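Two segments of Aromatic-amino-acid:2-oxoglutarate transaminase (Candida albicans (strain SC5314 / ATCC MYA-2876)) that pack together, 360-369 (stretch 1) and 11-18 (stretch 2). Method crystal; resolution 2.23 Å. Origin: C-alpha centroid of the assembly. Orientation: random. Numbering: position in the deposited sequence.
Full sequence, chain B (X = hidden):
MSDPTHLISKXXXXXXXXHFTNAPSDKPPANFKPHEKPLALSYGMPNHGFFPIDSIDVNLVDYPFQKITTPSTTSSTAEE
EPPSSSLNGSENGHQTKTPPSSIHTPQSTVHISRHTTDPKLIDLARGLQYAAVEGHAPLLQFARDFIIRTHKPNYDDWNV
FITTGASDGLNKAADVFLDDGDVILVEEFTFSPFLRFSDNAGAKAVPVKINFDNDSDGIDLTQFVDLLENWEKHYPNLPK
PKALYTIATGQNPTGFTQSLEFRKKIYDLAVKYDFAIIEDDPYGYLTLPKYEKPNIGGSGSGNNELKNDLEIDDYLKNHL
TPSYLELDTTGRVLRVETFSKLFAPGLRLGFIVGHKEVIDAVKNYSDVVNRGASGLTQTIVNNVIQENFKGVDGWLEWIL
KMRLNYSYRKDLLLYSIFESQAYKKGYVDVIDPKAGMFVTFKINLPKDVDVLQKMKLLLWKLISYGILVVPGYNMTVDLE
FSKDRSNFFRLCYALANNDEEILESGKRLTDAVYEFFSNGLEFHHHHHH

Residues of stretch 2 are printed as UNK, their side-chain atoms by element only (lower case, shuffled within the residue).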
ATOM      1  N   ASP B 360       4.976   6.549 -15.618  1.00 39.81           N
ATOM      2  CA  ASP B 360       3.906   5.757 -16.279  1.00 41.43           C
ATOM      3  C   ASP B 360       4.131   4.275 -15.989  1.00 36.66           C
ATOM      4  O   ASP B 360       3.140   3.539 -15.801  1.00 39.00           O
ATOM      5  CB  ASP B 360       3.859   5.971 -17.799  1.00 45.90           C
ATOM      6  CG  ASP B 360       3.295   7.315 -18.211  1.00 50.71           C
ATOM      7  OD1 ASP B 360       2.587   7.937 -17.367  1.00 61.27           O
ATOM      8  OD2 ASP B 360       3.602   7.756 -19.366  1.00 55.17           O
ATOM      9  N   ALA B 361       5.384   3.846 -16.040  1.00 33.85           N
ATOM     10  CA  ALA B 361       5.797   2.454 -15.783  1.00 34.21           C
ATOM     11  C   ALA B 361       5.565   2.150 -14.299  1.00 32.19           C
ATOM     12  O   ALA B 361       5.020   1.077 -14.019  1.00 34.81           O
ATOM     13  CB  ALA B 361       7.222   2.230 -16.216  1.00 34.37           C
ATOM     14  N   VAL B 362       5.888   3.072 -13.391  1.00 32.48           N
ATOM     15  CA  VAL B 362       5.602   2.897 -11.932  1.00 35.47           C
ATOM     16  C   VAL B 362       4.084   2.720 -11.737  1.00 35.72           C
ATOM     17  O   VAL B 362       3.644   1.833 -10.925  1.00 36.39           O
ATOM     18  CB  VAL B 362       6.170   4.026 -11.052  1.00 34.01           C
ATOM     19  CG1 VAL B 362       5.688   3.923  -9.617  1.00 36.58           C
ATOM     20  CG2 VAL B 362       7.688   4.053 -11.058  1.00 34.99           C
ATOM     21  N   LYS B 363       3.286   3.497 -12.451  1.00 37.28           N
ATOM     22  CA  LYS B 363       1.806   3.415 -12.371  1.00 38.02           C
ATOM     23  C   LYS B 363       1.362   1.979 -12.668  1.00 37.37           C
ATOM     24  O   LYS B 363       0.554   1.427 -11.871  1.00 33.55           O
ATOM     25  CB  LYS B 363       1.113   4.403 -13.312  1.00 42.85           C
ATOM     26  CG  LYS B 363      -0.374   4.583 -13.030  1.00 47.39           C
ATOM     27  CD  LYS B 363      -1.289   4.368 -14.219  1.00 54.42           C
ATOM     28  CE  LYS B 363      -2.513   3.517 -13.906  1.00 56.54           C
ATOM     29  NZ  LYS B 363      -2.717   2.416 -14.888  1.00 59.62           N
ATOM     30  N   ASN B 364       1.870   1.375 -13.749  1.00 35.17           N
ATOM     31  CA  ASN B 364       1.425   0.023 -14.165  1.00 32.88           C
ATOM     32  C   ASN B 364       1.863  -0.983 -13.098  1.00 37.73           C
ATOM     33  O   ASN B 364       1.092  -1.953 -12.884  1.00 40.91           O
ATOM     34  CB  ASN B 364       1.863  -0.334 -15.589  1.00 37.06           C
ATOM     35  CG  ASN B 364       1.249   0.548 -16.672  1.00 38.58           C
ATOM     36  OD1 ASN B 364       0.136   1.049 -16.531  1.00 34.61           O
ATOM     37  ND2 ASN B 364       1.986   0.767 -17.756  1.00 34.53           N
ATOM     38  N   TYR B 365       3.034  -0.791 -12.449  1.00 37.73           N
ATOM     39  CA  TYR B 365       3.525  -1.661 -11.335  1.00 33.00           C
ATOM     40  C   TYR B 365       2.590  -1.536 -10.125  1.00 32.65           C
ATOM     41  O   TYR B 365       2.239  -2.556  -9.515  1.00 33.81           O
ATOM     42  CB  TYR B 365       4.931  -1.272 -10.870  1.00 35.62           C
ATOM     43  CG  TYR B 365       5.549  -2.165  -9.815  1.00 31.52           C
ATOM     44  CD1 TYR B 365       5.430  -3.542  -9.879  1.00 31.35           C
ATOM     45  CD2 TYR B 365       6.284  -1.638  -8.770  1.00 30.92           C
ATOM     46  CE1 TYR B 365       6.046  -4.371  -8.960  1.00 31.65           C
ATOM     47  CE2 TYR B 365       6.898  -2.448  -7.832  1.00 29.40           C
ATOM     48  CZ  TYR B 365       6.800  -3.825  -7.939  1.00 31.18           C
ATOM     49  OH  TYR B 365       7.389  -4.642  -7.022  1.00 30.11           O
ATOM     50  N   SER B 366       2.217  -0.307  -9.763  1.00 32.12           N
ATOM     51  CA  SER B 366       1.365  -0.027  -8.585  1.00 30.84           C
ATOM     52  C   SER B 366       0.033  -0.755  -8.760  1.00 31.79           C
ATOM     53  O   SER B 366      -0.505  -1.297  -7.759  1.00 30.93           O
ATOM     54  CB  SER B 366       1.187   1.435  -8.422  1.00 29.85           C
ATOM     55  OG  SER B 366       2.452   2.050  -8.324  1.00 33.53           O
ATOM     56  N   ASP B 367      -0.468  -0.774  -9.996  1.00 30.85           N
ATOM     57  CA  ASP B 367      -1.743  -1.428 -10.355  1.00 32.79           C
ATOM     58  C   ASP B 367      -1.674  -2.922  -9.996  1.00 33.12           C
ATOM     59  O   ASP B 367      -2.724  -3.519  -9.797  1.00 33.86           O
ATOM     60  CB  ASP B 367      -2.052  -1.216 -11.833  1.00 37.59           C
ATOM     61  CG  ASP B 367      -2.745   0.095 -12.189  1.00 41.43           C
ATOM     62  OD1 ASP B 367      -3.320   0.765 -11.279  1.00 41.40           O
ATOM     63  OD2 ASP B 367      -2.698   0.434 -13.396  1.00 48.80           O
ATOM     64  N   VAL B 368      -0.484  -3.519  -9.920  1.00 32.66           N
ATOM     65  CA  VAL B 368      -0.335  -4.947  -9.536  1.00 32.11           C
ATOM     66  C   VAL B 368      -0.221  -5.094  -8.014  1.00 33.36           C
ATOM     67  O   VAL B 368      -1.061  -5.828  -7.423  1.00 36.31           O
ATOM     68  CB  VAL B 368       0.857  -5.579 -10.264  1.00 33.14           C
ATOM     69  CG1 VAL B 368       0.983  -7.053  -9.915  1.00 30.81           C
ATOM     70  CG2 VAL B 368       0.757  -5.375 -11.770  1.00 33.01           C
ATOM     71  N   VAL B 369       0.755  -4.429  -7.389  1.00 30.58           N
ATOM     72  CA  VAL B 369       1.261  -4.795  -6.039  1.00 29.80           C
ATOM     73  C   VAL B 369       0.874  -3.777  -4.958  1.00 33.12           C
ATOM     74  O   VAL B 369       1.007  -4.147  -3.773  1.00 34.03           O
ATOM     75  CB  VAL B 369       2.788  -4.995  -6.047  1.00 31.78           C
ATOM     76  CG1 VAL B 369       3.251  -5.930  -7.160  1.00 30.87           C
ATOM     77  CG2 VAL B 369       3.546  -3.676  -6.090  1.00 30.98           C
ATOM     78  N   UNK B  11      10.891  -5.551 -17.747  1.00 35.93           N
ATOM     79  CA  UNK B  11       9.778  -6.007 -16.873  1.00 37.74           C
ATOM     80  C   UNK B  11       8.764  -4.874 -16.686  1.00 37.06           C
ATOM     81  O   UNK B  11       7.600  -5.090 -16.987  1.00 39.58           O
ATOM     82  n   UNK B  11      12.530  -7.412 -12.619  1.00 37.54           N
ATOM     83  n   UNK B  11      12.330  -5.256 -11.909  1.00 48.32           N
ATOM     84  n   UNK B  11      10.488  -6.362 -12.672  1.00 42.00           N
ATOM     85  c   UNK B  11       9.260  -7.141 -14.627  1.00 37.64           C
ATOM     86  c   UNK B  11      10.316  -6.520 -15.532  1.00 38.61           C
ATOM     87  c   UNK B  11       9.760  -7.480 -13.237  1.00 36.76           C
ATOM     88  c   UNK B  11      11.784  -6.347 -12.402  1.00 42.94           C
ATOM     89  N   UNK B  12       9.205  -3.706 -16.222  1.00 37.19           N
ATOM     90  CA  UNK B  12       8.269  -2.580 -15.995  1.00 37.85           C
ATOM     91  C   UNK B  12       7.725  -2.029 -17.330  1.00 38.95           C
ATOM     92  O   UNK B  12       6.586  -1.577 -17.341  1.00 40.16           O
ATOM     93  c   UNK B  12       8.927  -1.497 -15.169  1.00 37.46           C
ATOM     94  N   UNK B  13       8.491  -2.028 -18.419  1.00 36.08           N
ATOM     95  CA  UNK B  13       8.004  -1.519 -19.723  1.00 39.47           C
ATOM     96  C   UNK B  13       7.007  -2.506 -20.336  1.00 41.31           C
ATOM     97  O   UNK B  13       6.187  -2.057 -21.149  1.00 41.14           O
ATOM     98  c   UNK B  13       9.134  -1.279 -20.706  1.00 40.72           C
ATOM     99  N   UNK B  14       7.129  -3.801 -20.028  1.00 41.50           N
ATOM    100  CA  UNK B  14       6.250  -4.857 -20.572  1.00 45.30           C
ATOM    101  C   UNK B  14       4.851  -4.859 -19.955  1.00 43.98           C
ATOM    102  O   UNK B  14       3.921  -5.366 -20.595  1.00 44.42           O
ATOM    103  N   UNK B  15       4.687  -4.326 -18.746  1.00 44.57           N
ATOM    104  CA  UNK B  15       3.354  -4.235 -18.090  1.00 46.70           C
ATOM    105  C   UNK B  15       2.401  -3.382 -18.944  1.00 44.32           C
ATOM    106  O   UNK B  15       2.802  -2.302 -19.357  1.00 47.80           O
ATOM    107  n   UNK B  15       4.932  -5.155 -13.475  1.00 36.97           N
ATOM    108  n   UNK B  15       6.870  -5.376 -12.286  1.00 35.48           N
ATOM    109  c   UNK B  15       4.256  -4.713 -15.764  1.00 38.67           C
ATOM    110  c   UNK B  15       6.065  -4.639 -13.033  1.00 37.97           C
ATOM    111  c   UNK B  15       3.969  -4.450 -14.306  1.00 38.18           C
ATOM    112  c   UNK B  15       3.544  -3.713 -16.664  1.00 42.40           C
ATOM    113  n   UNK B  15       6.371  -3.383 -13.321  1.00 33.94           N
ATOM    114  N   UNK B  16       1.180  -3.858 -19.195  1.00 48.04           N
ATOM    115  CA  UNK B  16       0.135  -3.116 -19.965  1.00 59.78           C
ATOM    116  C   UNK B  16      -0.581  -2.093 -19.067  1.00 60.35           C
ATOM    117  O   UNK B  16      -0.350  -2.107 -17.849  1.00 64.89           O
ATOM    118  c   UNK B  16      -0.341  -5.079 -21.537  1.00 69.16           C
ATOM    119  o   UNK B  16      -1.536  -4.698 -19.447  1.00 65.55           O
ATOM    120  c   UNK B  16      -0.912  -4.063 -20.566  1.00 67.80           C
ATOM    121  N   UNK B  17      -1.406  -1.227 -19.664  1.00 69.37           N
ATOM    122  CA  UNK B  17      -2.184  -0.142 -19.001  1.00 77.93           C
ATOM    123  C   UNK B  17      -3.623  -0.594 -18.707  1.00 78.61           C
ATOM    124  O   UNK B  17      -4.054  -1.637 -19.244  1.00 76.68           O
ATOM    125  c   UNK B  17      -2.172   1.113 -19.847  1.00 80.28           C
ATOM    126  o   UNK B  17      -0.842   1.537 -20.114  1.00 81.83           O
ATOM    127  N   UNK B  18      -4.331   0.177 -17.875  1.00 87.41           N
ATOM    128  CA  UNK B  18      -5.761  -0.031 -17.494  1.00 99.23           C
ATOM    129  C   UNK B  18      -6.455  -0.889 -18.564  1.00110.83           C
ATOM    130  O   UNK B  18      -7.495  -0.439 -19.090  1.00116.22           O
ATOM    131  c   UNK B  18      -6.203   2.324 -18.397  1.00 99.84           C
ATOM    132  c   UNK B  18      -6.476   1.321 -17.276  1.00106.75           C
ATOM    133  c   UNK B  18      -6.123   1.918 -15.918  1.00110.87           C
TER
HETATM  134  O   HOH W   1       5.163  -1.454 -14.984  1.00 30.69           O
HETATM  135  O   HOH W   2       4.657  -0.284 -18.424  1.00 44.75           O
HETATM  136  O   HOH W   3      -0.224  -3.549 -14.831  1.00 37.02           O

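Position 11 carries seven side-chain atoms: three carbons, a nitrogen, then a carbon holding two more nitrogens. They touch nothing on stretch 1. That chain ending in a guanidinium is Arg11, and its nitrogens find partners elsewhere in the structure.

Position 12 has a single carbon, which lies 4.2 Å from CB of Ala361; this is Ala12. With one carbon each, the two side chains meet where CA of Ala12 and CA of Ala361 come to 5.6 Å.

At position 13 there is again one carbon, but the CA-to-CB bond points away from the helix of stretch 1 and the carbon makes no contact; this is Ala13. Position 14 has no side-chain atoms at all and is also clear of stretch 1, so it is Gly14.

Position 15 repeats the pattern of three carbons, a nitrogen and a carbon bearing two nitrogens, and this time the CA-to-CB bond points toward stretch 1. Its atoms reach Asn364, Tyr365 and Val368, with CB 3.9 Å from CB of Asn364. It is Arg15, an extended side chain. CD of Arg15 is 4.2 Å from CG2 of Val368, and NH2 of Arg15 is 3.4 Å from CD1 of Tyr365, which lies over one face of the guanidinium.

Position 16 shows a carbon bearing one oxygen and one carbon, with the CA-to-CB bond pointing away from stretch 1. Its backbone does the touching, with O of position 16 3.3 Å from CG of Asn364. This is Thr16.

Position 17 has one carbon and one oxygen. Its CA is 3.6 Å from OD1 of Asn364, packing without a hydrogen bond; this is Ser17. Position 18 has three carbons, branched at the first, and one methyl sits 3.6 Å from NZ of Lys363: Val18, the methyl being CG1. The charge of Lys363 is already paired with Asp367 through a very short 2.5 Å salt bridge from NZ of Lys363 to OD2 of Asp367. Both Ser17 and Val18 are poorly ordered.

No direct hydrogen bond crosses this contact; water supplies the polar links. One water donates to O of Ala12 (2.8 Å) and O of Ala361 (2.7 Å) while accepting from NH1 of Arg15 (2.8 Å). A second accepts from ND2 of Asn364 (2.9 Å) and donates to O of Ala12 (2.6 Å) and O of Arg15 (2.9 Å). The design rule is economical: two alanines meet at the near approach, one long arginine covers successive helix turns, an inward asparagine packs against the loop backbone, and bound waters link backbone carbonyls and side-chain nitrogens of the two stretches.

Stretch 2 (11-18) RAAGRTSV
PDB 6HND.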